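Xylosidase (Xanthomonas axonopodis pv. citri, PDB 6XN2) probably hydrolyses xylosidic bonds in xylo-oligosaccharides, as a glycoside hydrolase of family 43 that binds xylose units in its pocket. Local coordinates at residues A[170-175]-A[258-263]; A[180-185]-A[219-224]; A[267-272]-A[280-285]. One frame throughout, in Å; residues are numbered along the deposited sequence.

Contact 1. Residues A[170-175]-A[258-263]; sequences DPAVLA and GPWVHQ. With XYP (beta-D-xylopyranose), chain E.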
loop_
_atom_site.group_PDB
_atom_site.type_symbol
_atom_site.label_atom_id
_atom_site.label_comp_id
_atom_site.label_asym_id
_atom_site.label_seq_id
_atom_site.Cartn_x
_atom_site.Cartn_y
_atom_site.Cartn_z
ATOM N N ASP A 170 -0.365 -5.153 -4.652
ATOM C CA ASP A 170 -0.254 -4.343 -3.438
ATOM C C ASP A 170 0.259 -5.070 -2.192
ATOM O O ASP A 170 -0.413 -5.080 -1.153
ATOM C CB ASP A 170 -1.615 -3.709 -3.140
ATOM C CG ASP A 170 -1.991 -2.662 -4.162
ATOM O OD1 ASP A 170 -1.199 -2.470 -5.120
ATOM O OD2 ASP A 170 -3.061 -2.027 -4.014
ATOM N N PRO A 171 1.446 -5.623 -2.256
ATOM C CA PRO A 171 1.927 -6.290 -1.058
ATOM C C PRO A 171 2.290 -5.355 0.060
ATOM O O PRO A 171 2.694 -4.262 -0.173
ATOM C CB PRO A 171 3.212 -6.932 -1.529
ATOM C CG PRO A 171 3.679 -6.060 -2.605
ATOM C CD PRO A 171 2.450 -5.604 -3.304
ATOM N N ALA A 172 2.068 -5.807 1.271
ATOM C CA ALA A 172 2.549 -5.094 2.452
ATOM C C ALA A 172 3.131 -6.116 3.414
ATOM O O ALA A 172 2.458 -7.083 3.774
ATOM C CB ALA A 172 1.427 -4.305 3.118
ATOM N N VAL A 173 4.379 -5.915 3.822
ATOM C CA VAL A 173 5.018 -6.877 4.714
ATOM C C VAL A 173 5.200 -6.293 6.110
ATOM O O VAL A 173 5.941 -5.324 6.304
ATOM C CB VAL A 173 6.374 -7.338 4.180
ATOM C CG1 VAL A 173 7.047 -8.246 5.191
ATOM C CG2 VAL A 173 6.186 -8.056 2.860
ATOM N N LEU A 174 4.502 -6.882 7.075
ATOM C CA LEU A 174 4.572 -6.426 8.455
ATOM C C LEU A 174 5.677 -7.141 9.223
ATOM O O LEU A 174 5.677 -8.370 9.334
ATOM C CB LEU A 174 3.229 -6.643 9.153
ATOM C CG LEU A 174 3.263 -6.546 10.683
ATOM C CD1 LEU A 174 3.572 -5.123 11.126
ATOM C CD2 LEU A 174 1.973 -7.056 11.304
ATOM N N ALA A 175 6.576 -6.346 9.775
ATOM C CA ALA A 175 7.613 -6.869 10.674
ATOM C C ALA A 175 6.982 -6.844 12.058
ATOM O O ALA A 175 7.022 -5.819 12.688
ATOM C CB ALA A 175 8.845 -6.019 10.611
ATOM N N GLY A 258 -4.557 -1.997 -1.617
ATOM C CA GLY A 258 -3.488 -1.429 -0.805
ATOM C C GLY A 258 -3.534 -1.593 0.706
ATOM O O GLY A 258 -3.489 -0.589 1.430
ATOM N N PRO A 259 -3.553 -2.815 1.206
ATOM C CA PRO A 259 -3.572 -3.002 2.641
ATOM C C PRO A 259 -2.280 -2.594 3.310
ATOM O O PRO A 259 -1.271 -2.610 2.732
ATOM C CB PRO A 259 -3.749 -4.500 2.796
ATOM C CG PRO A 259 -3.205 -5.071 1.587
ATOM C CD PRO A 259 -3.401 -4.079 0.498
ATOM N N TRP A 260 -2.372 -2.192 4.549
ATOM C CA TRP A 260 -1.193 -1.867 5.343
ATOM C C TRP A 260 -1.526 -2.215 6.770
ATOM O O TRP A 260 -2.653 -2.001 7.209
ATOM C CB TRP A 260 -0.811 -0.387 5.214
ATOM C CG TRP A 260 0.421 0.005 6.013
ATOM C CD1 TRP A 260 0.453 0.432 7.315
ATOM C CD2 TRP A 260 1.786 0.003 5.559
ATOM N NE1 TRP A 260 1.750 0.694 7.694
ATOM C CE2 TRP A 260 2.588 0.438 6.638
ATOM C CE3 TRP A 260 2.409 -0.314 4.344
ATOM C CZ2 TRP A 260 3.978 0.563 6.539
ATOM C CZ3 TRP A 260 3.786 -0.198 4.248
ATOM C CH2 TRP A 260 4.557 0.241 5.338
ATOM N N VAL A 261 -0.558 -2.772 7.494
ATOM C CA VAL A 261 -0.787 -3.099 8.895
ATOM C C VAL A 261 0.327 -2.517 9.750
ATOM O O VAL A 261 1.504 -2.639 9.420
ATOM C CB VAL A 261 -0.888 -4.626 9.129
ATOM C CG1 VAL A 261 -1.076 -4.939 10.615
ATOM C CG2 VAL A 261 -2.051 -5.211 8.331
ATOM N N HIS A 262 -0.046 -1.859 10.840
ATOM C CA HIS A 262 0.949 -1.431 11.808
ATOM C C HIS A 262 0.501 -1.805 13.223
ATOM O O HIS A 262 -0.692 -2.018 13.487
ATOM C CB HIS A 262 1.233 0.080 11.682
ATOM C CG HIS A 262 0.170 0.962 12.263
ATOM N ND1 HIS A 262 -0.903 1.423 11.531
ATOM C CD2 HIS A 262 0.040 1.497 13.501
ATOM C CE1 HIS A 262 -1.660 2.189 12.299
ATOM N NE2 HIS A 262 -1.113 2.247 13.500
ATOM N N GLN A 263 1.459 -1.888 14.123
ATOM C CA GLN A 263 1.194 -2.215 15.488
ATOM C C GLN A 263 1.285 -0.996 16.378
ATOM O O GLN A 263 2.175 -0.228 16.270
ATOM C CB GLN A 263 2.181 -3.261 15.999
ATOM C CG GLN A 263 1.933 -4.658 15.519
ATOM C CD GLN A 263 2.877 -5.662 16.122
ATOM O OE1 GLN A 263 3.966 -5.791 15.704
ATOM N NE2 GLN A 263 2.424 -6.365 17.114
HETATM O O1 XYP E . -4.814 0.521 -8.673
HETATM C C1 XYP E . -3.634 1.169 -8.258
HETATM C C2 XYP E . -2.761 0.156 -7.548
HETATM C C3 XYP E . -1.340 0.606 -7.425
HETATM C C4 XYP E . -0.831 1.117 -8.756
HETATM C C5 XYP E . -1.747 2.196 -9.255
HETATM O O2 XYP E . -3.214 -0.132 -6.232
HETATM O O3 XYP E . -0.689 -0.570 -7.047
HETATM O O4 XYP E . 0.434 1.676 -8.600
HETATM O O5 XYP E . -3.045 1.699 -9.417
HETATM O O HOH W 1 -0.514 -2.575 0.056
HETATM O O HOH W 2 5.159 -4.027 14.370
#
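From Asp-170 facing Gly-258 to Leu-174 facing Val-261, the two segments run almost parallel: strands 172-175 and 258-263 differ by 7° in direction, with axes 6.8 Å apart. That is too wide for direct sheet pairing, so side chains and water fill the seam. A water donates to both Asp-170 O and Pro-259 O, bridging carbonyls that could not bond each other; a second joins Ala-175 O to Gln-263 OE1, which also accepts from Asp-177 N. Small Ala-172 suits its place because its CB comes to 3.2 Å from Pro-259 O. Farther along, the branched ends of Leu-174 and Val-261 meet, CD2 to CG1 at 3.8 Å. At the other end the Asp-170 carboxylate hangs beside its own backbone N (chi1 -69°) and grips xylose with both oxygens: OD1 accepts from O3 of the sugar at 2.8 Å, OD2 from its O2 at 2.9 Å. OD2 also receives a weak, bent bond from Gly-258 N (2.8 Å, 122°), whose positive phi suits a residue without a side chain. The two sugar bonds thus probably hold the carboxylate's rotation, with a weak contribution from Gly-258 N, linking strand 257-264 to the sugar pocket.

Contact 2. Residues A[180-185]-A[219-224]; sequences AHYLYF and VARLHE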
loop_
_atom_site.group_PDB
_atom_site.type_symbol
_atom_site.label_atom_id
_atom_site.label_comp_id
_atom_site.label_asym_id
_atom_site.label_seq_id
_atom_site.Cartn_x
_atom_site.Cartn_y
_atom_site.Cartn_z
ATOM N N ALA A 180 8.192 -12.313 13.636
ATOM C CA ALA A 180 7.682 -12.854 12.410
ATOM C C ALA A 180 7.392 -11.776 11.392
ATOM O O ALA A 180 7.296 -10.642 11.732
ATOM C CB ALA A 180 6.437 -13.652 12.671
ATOM N N HIS A 181 7.284 -12.175 10.146
ATOM C CA HIS A 181 6.933 -11.290 9.072
ATOM C C HIS A 181 5.686 -11.818 8.398
ATOM O O HIS A 181 5.577 -12.972 8.158
ATOM C CB HIS A 181 8.039 -11.123 8.054
ATOM C CG HIS A 181 9.149 -10.221 8.475
ATOM N ND1 HIS A 181 10.240 -10.669 9.166
ATOM C CD2 HIS A 181 9.379 -8.921 8.230
ATOM C CE1 HIS A 181 11.066 -9.671 9.384
ATOM N NE2 HIS A 181 10.571 -8.600 8.819
ATOM N N TYR A 182 4.748 -10.940 8.102
ATOM C CA TYR A 182 3.516 -11.323 7.458
ATOM C C TYR A 182 3.311 -10.555 6.179
ATOM O O TYR A 182 3.495 -9.390 6.136
ATOM C CB TYR A 182 2.311 -11.077 8.357
ATOM C CG TYR A 182 2.281 -11.852 9.639
ATOM C CD1 TYR A 182 2.884 -11.381 10.754
ATOM C CD2 TYR A 182 1.645 -13.038 9.721
ATOM C CE1 TYR A 182 2.865 -12.086 11.923
ATOM C CE2 TYR A 182 1.618 -13.746 10.880
ATOM C CZ TYR A 182 2.240 -13.276 11.978
ATOM O OH TYR A 182 2.199 -13.977 13.139
ATOM N N LEU A 183 2.928 -11.248 5.133
ATOM C CA LEU A 183 2.651 -10.600 3.863
ATOM C C LEU A 183 1.150 -10.407 3.689
ATOM O O LEU A 183 0.371 -11.348 3.851
ATOM C CB LEU A 183 3.222 -11.416 2.697
ATOM C CG LEU A 183 2.834 -10.923 1.292
ATOM C CD1 LEU A 183 3.441 -9.555 0.979
ATOM C CD2 LEU A 183 3.223 -11.958 0.243
ATOM N N TYR A 184 0.755 -9.173 3.393
ATOM C CA TYR A 184 -0.628 -8.848 3.067
ATOM C C TYR A 184 -0.697 -8.458 1.612
ATOM O O TYR A 184 0.198 -7.777 1.123
ATOM C CB TYR A 184 -1.148 -7.702 3.936
ATOM C CG TYR A 184 -1.160 -8.009 5.412
ATOM C CD1 TYR A 184 -0.010 -7.847 6.186
ATOM C CD2 TYR A 184 -2.325 -8.454 6.038
ATOM C CE1 TYR A 184 -0.020 -8.124 7.550
ATOM C CE2 TYR A 184 -2.341 -8.732 7.403
ATOM C CZ TYR A 184 -1.186 -8.567 8.147
ATOM O OH TYR A 184 -1.195 -8.842 9.496
ATOM N N PHE A 185 -1.747 -8.874 0.916
ATOM C CA PHE A 185 -1.905 -8.440 -0.463
ATOM C C PHE A 185 -3.349 -8.463 -0.951
ATOM O O PHE A 185 -4.238 -9.021 -0.302
ATOM C CB PHE A 185 -1.006 -9.281 -1.396
ATOM C CG PHE A 185 -1.269 -10.776 -1.366
ATOM C CD1 PHE A 185 -0.670 -11.587 -0.410
ATOM C CD2 PHE A 185 -2.067 -11.376 -2.335
ATOM C CE1 PHE A 185 -0.884 -12.961 -0.395
ATOM C CE2 PHE A 185 -2.283 -12.754 -2.330
ATOM C CZ PHE A 185 -1.694 -13.545 -1.358
ATOM N N VAL A 219 -3.549 -12.710 3.742
ATOM C CA VAL A 219 -2.457 -12.632 4.671
ATOM C C VAL A 219 -1.754 -13.973 4.760
ATOM O O VAL A 219 -2.372 -14.971 4.744
ATOM C CB VAL A 219 -2.892 -12.168 6.053
ATOM C CG1 VAL A 219 -3.905 -13.092 6.653
ATOM C CG2 VAL A 219 -1.720 -11.969 6.987
ATOM N N ALA A 220 -0.442 -13.960 4.790
ATOM C CA ALA A 220 0.320 -15.168 4.930
ATOM C C ALA A 220 1.621 -14.894 5.631
ATOM O O ALA A 220 2.331 -14.020 5.277
ATOM C CB ALA A 220 0.589 -15.772 3.597
ATOM N N ARG A 221 1.926 -15.693 6.630
ATOM C CA ARG A 221 3.191 -15.547 7.308
ATOM C C ARG A 221 4.294 -15.908 6.331
ATOM O O ARG A 221 4.184 -16.804 5.554
ATOM C CB ARG A 221 3.289 -16.427 8.563
ATOM C CG ARG A 221 4.550 -16.202 9.358
ATOM C CD ARG A 221 4.660 -17.019 10.605
ATOM N NE ARG A 221 4.858 -18.429 10.352
ATOM C CZ ARG A 221 6.037 -18.992 10.100
ATOM N NH1 ARG A 221 7.140 -18.263 10.027
ATOM N NH2 ARG A 221 6.105 -20.291 9.885
ATOM N N LEU A 222 5.368 -15.165 6.390
ATOM C CA LEU A 222 6.466 -15.417 5.545
ATOM C C LEU A 222 7.428 -16.412 6.162
ATOM O O LEU A 222 7.614 -16.454 7.324
ATOM C CB LEU A 222 7.223 -14.116 5.283
ATOM C CG LEU A 222 6.583 -13.127 4.325
ATOM C CD1 LEU A 222 7.295 -11.809 4.345
ATOM C CD2 LEU A 222 6.531 -13.656 2.929
ATOM N N HIS A 223 8.067 -17.155 5.291
ATOM C CA HIS A 223 9.112 -18.093 5.727
ATOM C C HIS A 223 10.297 -17.255 6.201
ATOM O O HIS A 223 10.543 -16.177 5.700
ATOM C CB HIS A 223 9.465 -19.015 4.561
ATOM C CG HIS A 223 10.328 -20.180 4.901
ATOM N ND1 HIS A 223 11.686 -20.089 4.991
ATOM C CD2 HIS A 223 10.031 -21.466 5.142
ATOM C CE1 HIS A 223 12.185 -21.255 5.301
ATOM N NE2 HIS A 223 11.202 -22.112 5.381
ATOM N N GLU A 224 11.138 -17.842 7.034
ATOM C CA GLU A 224 12.345 -17.202 7.504
ATOM C C GLU A 224 13.281 -16.770 6.387
ATOM O O GLU A 224 14.010 -15.852 6.517
ATOM C CB GLU A 224 13.079 -18.097 8.503
ATOM C CG GLU A 224 13.634 -19.354 7.876
ATOM C CD GLU A 224 14.156 -20.374 8.875
ATOM O OE1 GLU A 224 14.707 -19.981 9.913
ATOM O OE2 GLU A 224 14.034 -21.569 8.604
HETATM O O HOH W 3 8.193 -14.916 9.500
#
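Tyr-182 lies against Arg-221, and Tyr-184 against Val-219, as non-hydrogen-bonded pairs of an antiparallel ladder, with Leu-183 and Ala-220 between them as the hydrogen-bonded pair. There each backbone satisfies the other: Leu-183 N gives to Ala-220 O at 2.8 Å, and Ala-220 N returns a bond to Leu-183 O at 2.9 Å. The ladder gains a third rung where Leu-222 N meets His-181 O at 2.8 Å, nearly straight at 176°. Past this rung the chains part, and a water takes over, accepting from His-181 N at 3.0 Å and donating to Leu-222 O at 2.7 Å. Arg-221 N bonds Glu-231 OE2 instead of strand 181-185, as fits a non-hydrogen-bonded pair.

The side chains split between the two faces. Val-219 places CG2 over one face of the Tyr-184 ring, 3.7 Å from its centroid in a CH-pi contact; with CG1 at chi1 60°, CG2 stands opposite the backbone N, and this second branch of the valine is what reaches over the ring. The buried phenol keeps its polarity satisfied, since Tyr-184 OH bonds Pro-288 O. The Tyr-182 ring crosses the aliphatic root of Arg-221, CE2 lying 3.9 Å from CB, so the arginine contributes its methylenes here. On the opposite face, Leu-222 uses its two methyls separately, CD1 touching His-181 CB and CD2 touching Leu-183 CB.

No helix is involved: strand 181-185 lies between 172-175, bonded through Tyr-182 and Tyr-184, and 218-221, which passes the sheet on to 234-239, while Tyr-184 also packs on Pro-259 and Val-261 of strand 257-264.

Contact 3. Residues A[267-272]-A[280-285]; sequences RYYLSY and ICYATS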
loop_
_atom_site.group_PDB
_atom_site.type_symbol
_atom_site.label_atom_id
_atom_site.label_comp_id
_atom_site.label_asym_id
_atom_site.label_seq_id
_atom_site.Cartn_x
_atom_site.Cartn_y
_atom_site.Cartn_z
ATOM N N ARG A 267 -2.380 -3.599 19.692
ATOM C CA ARG A 267 -3.401 -3.979 18.708
ATOM C C ARG A 267 -2.806 -3.857 17.315
ATOM O O ARG A 267 -1.803 -3.190 17.150
ATOM C CB ARG A 267 -4.604 -3.056 18.843
ATOM C CG ARG A 267 -5.606 -3.534 19.875
ATOM C CD ARG A 267 -6.989 -3.592 19.283
ATOM N NE ARG A 267 -7.744 -4.441 20.172
ATOM C CZ ARG A 267 -8.872 -5.046 19.865
ATOM N NH1 ARG A 267 -9.423 -4.886 18.674
ATOM N NH2 ARG A 267 -9.466 -5.799 20.769
ATOM N N TYR A 268 -3.396 -4.586 16.387
ATOM C CA TYR A 268 -3.021 -4.496 14.983
ATOM C C TYR A 268 -3.991 -3.574 14.270
ATOM O O TYR A 268 -5.201 -3.692 14.445
ATOM C CB TYR A 268 -3.016 -5.877 14.329
ATOM C CG TYR A 268 -1.955 -6.790 14.899
ATOM C CD1 TYR A 268 -2.217 -7.583 16.007
ATOM C CD2 TYR A 268 -0.685 -6.847 14.334
ATOM C CE1 TYR A 268 -1.238 -8.413 16.542
ATOM C CE2 TYR A 268 0.298 -7.681 14.856
ATOM C CZ TYR A 268 0.011 -8.461 15.959
ATOM O OH TYR A 268 0.989 -9.283 16.478
ATOM N N TYR A 269 -3.455 -2.652 13.481
ATOM C CA TYR A 269 -4.268 -1.721 12.713
ATOM C C TYR A 269 -4.164 -2.063 11.238
ATOM O O TYR A 269 -3.096 -1.926 10.651
ATOM C CB TYR A 269 -3.810 -0.272 12.930
ATOM C CG TYR A 269 -4.086 0.311 14.298
ATOM C CD1 TYR A 269 -3.366 -0.104 15.413
ATOM C CD2 TYR A 269 -5.037 1.311 14.468
ATOM C CE1 TYR A 269 -3.610 0.438 16.667
ATOM C CE2 TYR A 269 -5.285 1.861 15.715
ATOM C CZ TYR A 269 -4.571 1.421 16.810
ATOM O OH TYR A 269 -4.815 1.963 18.054
ATOM N N LEU A 270 -5.258 -2.536 10.652
ATOM C CA LEU A 270 -5.320 -2.755 9.214
ATOM C C LEU A 270 -5.920 -1.528 8.554
ATOM O O LEU A 270 -7.036 -1.146 8.880
ATOM C CB LEU A 270 -6.165 -3.988 8.878
ATOM C CG LEU A 270 -6.505 -4.140 7.396
ATOM C CD1 LEU A 270 -5.229 -4.468 6.630
ATOM C CD2 LEU A 270 -7.559 -5.213 7.189
ATOM N N SER A 271 -5.188 -0.906 7.634
ATOM C CA SER A 271 -5.729 0.227 6.889
ATOM C C SER A 271 -5.633 -0.056 5.392
ATOM O O SER A 271 -4.806 -0.859 4.956
ATOM C CB SER A 271 -5.015 1.534 7.270
ATOM O OG SER A 271 -3.596 1.409 7.247
ATOM N N TYR A 272 -6.520 0.556 4.632
ATOM C CA TYR A 272 -6.657 0.281 3.237
ATOM C C TYR A 272 -7.469 1.295 2.460
ATOM O O TYR A 272 -8.162 2.065 3.013
ATOM C CB TYR A 272 -7.420 -1.034 3.109
ATOM C CG TYR A 272 -8.726 -1.051 3.837
ATOM C CD1 TYR A 272 -9.881 -0.638 3.229
ATOM C CD2 TYR A 272 -8.803 -1.466 5.112
ATOM C CE1 TYR A 272 -11.064 -0.636 3.875
ATOM C CE2 TYR A 272 -9.986 -1.474 5.775
ATOM C CZ TYR A 272 -11.125 -1.055 5.143
ATOM O OH TYR A 272 -12.292 -1.063 5.793
ATOM N N ILE A 280 -9.019 6.168 2.806
ATOM C CA ILE A 280 -8.200 5.217 3.453
ATOM C C ILE A 280 -8.965 4.982 4.734
ATOM O O ILE A 280 -9.200 5.875 5.469
ATOM C CB ILE A 280 -6.797 5.673 3.809
ATOM C CG1 ILE A 280 -6.036 6.092 2.580
ATOM C CG2 ILE A 280 -6.063 4.524 4.435
ATOM C CD1 ILE A 280 -5.876 5.019 1.570
ATOM N N CYS A 281 -9.414 3.768 4.942
ATOM C CA CYS A 281 -10.124 3.394 6.149
ATOM C C CYS A 281 -9.261 2.506 7.021
ATOM O O CYS A 281 -8.304 2.049 6.587
ATOM C CB CYS A 281 -11.374 2.639 5.791
ATOM S SG CYS A 281 -12.683 3.667 5.144
ATOM N N TYR A 282 -9.592 2.309 8.270
ATOM C CA TYR A 282 -8.822 1.391 9.085
ATOM C C TYR A 282 -9.722 0.569 9.992
ATOM O O TYR A 282 -10.870 0.931 10.270
ATOM C CB TYR A 282 -7.750 2.135 9.903
ATOM C CG TYR A 282 -8.259 2.885 11.114
ATOM C CD1 TYR A 282 -8.980 4.067 10.971
ATOM C CD2 TYR A 282 -7.996 2.429 12.399
ATOM C CE1 TYR A 282 -9.441 4.760 12.075
ATOM C CE2 TYR A 282 -8.455 3.114 13.509
ATOM C CZ TYR A 282 -9.172 4.279 13.343
ATOM O OH TYR A 282 -9.638 4.968 14.442
ATOM N N ALA A 283 -9.177 -0.566 10.410
ATOM C CA ALA A 283 -9.845 -1.512 11.290
ATOM C C ALA A 283 -8.811 -2.088 12.247
ATOM O O ALA A 283 -7.615 -2.058 11.960
ATOM C CB ALA A 283 -10.512 -2.618 10.489
ATOM N N THR A 284 -9.279 -2.603 13.374
ATOM C CA THR A 284 -8.326 -3.126 14.374
ATOM C C THR A 284 -8.594 -4.578 14.774
ATOM O O THR A 284 -9.692 -5.005 14.655
ATOM C CB THR A 284 -8.263 -2.243 15.611
ATOM O OG1 THR A 284 -9.594 -2.136 16.079
ATOM C CG2 THR A 284 -7.736 -0.865 15.317
ATOM N N SER A 285 -7.548 -5.255 15.234
ATOM C CA SER A 285 -7.609 -6.652 15.706
ATOM C C SER A 285 -6.541 -6.914 16.770
ATOM O O SER A 285 -5.662 -6.111 16.934
ATOM C CB SER A 285 -7.426 -7.591 14.592
ATOM O OG SER A 285 -7.598 -8.909 15.049
#
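Ile-280 opens the second strand with its CG2 methyl 3.5 Å from Tyr-272 O, the carbonyl that also accepts the backbone N of the next residue, Cys-281. Cys-281 forms a hydrogen-bonded pair with Tyr-272, and its small side chain packs against the large Tyr-272 ring: CB lies 3.8 Å from Tyr-272 CZ, while Cys-281 O sits over one face of the same ring, toward its rim. The Tyr-272 ring can fold back over the strand because its CG stands between backbone N and carbonyl carbon (chi1 54°); its hydroxyl bonds Arg-253 O.

Tyr-282 follows on the other face, CB against Ser-271 CB at 3.8 Å. Its ring runs alongside that of Tyr-269 and points the same way, Tyr-282 CD2 lying 3.8 Å from Tyr-269 CD2, at the edge of the Tyr-269 ring. Both hydroxyls meet backbone of the 348-350 region, Tyr-282 OH bonding Ile-350 N and Tyr-269 OH bonding Gly-348 O.

Ala-283 exchanges two backbone bonds with Leu-270, Leu-270 N to Ala-283 O and Ala-283 N to Leu-270 O, both 2.7 Å. Its lack of bulk suits a face where both residues pack on Ile-238. Thr-284 then lays CG2 over a face of the Tyr-269 ring, 3.8 Å from the centroid, in a CH-pi contact; its first torsion sets CG2 opposite the carbonyl carbon, and the branched residue offers a methyl there. Ser-285 closes the ladder with Tyr-268: Ser-285 O takes Tyr-268 N and also lies in plane at the edge of the tyrosine ring, while the serine hydroxyl meets Pro-291 O and Ser-287 N.

Three hydrogen-bonded pairs alternating with two non-hydrogen-bonded ones make a regular antiparallel beta hairpin, the middle two strands of a four-stranded blade in the five-bladed beta-propeller of family 43.

Overall arrangement
Following the chain, strand 172-175 leaves the pocket and turns directly into strand 181-185, which contact 2 pairs with 219-224, closing a loop of 33 residues. That loop lies wholly within the larger one of 82 residues that contact 1 closes when the chain returns along 258-263. Only then does contact 3 begin, a short loop in series with both. Strand 172-175 joins contacts 1 and 2 through backbone bonds such as Ala-172 N to Tyr-184 O, and 257-264 joins contacts 1 and 3 likewise. Contacts 2 and 3, with centres about 17 Å apart, each pair two strands of one propeller blade; contact 1 sets the inner strands of the two blades side by side.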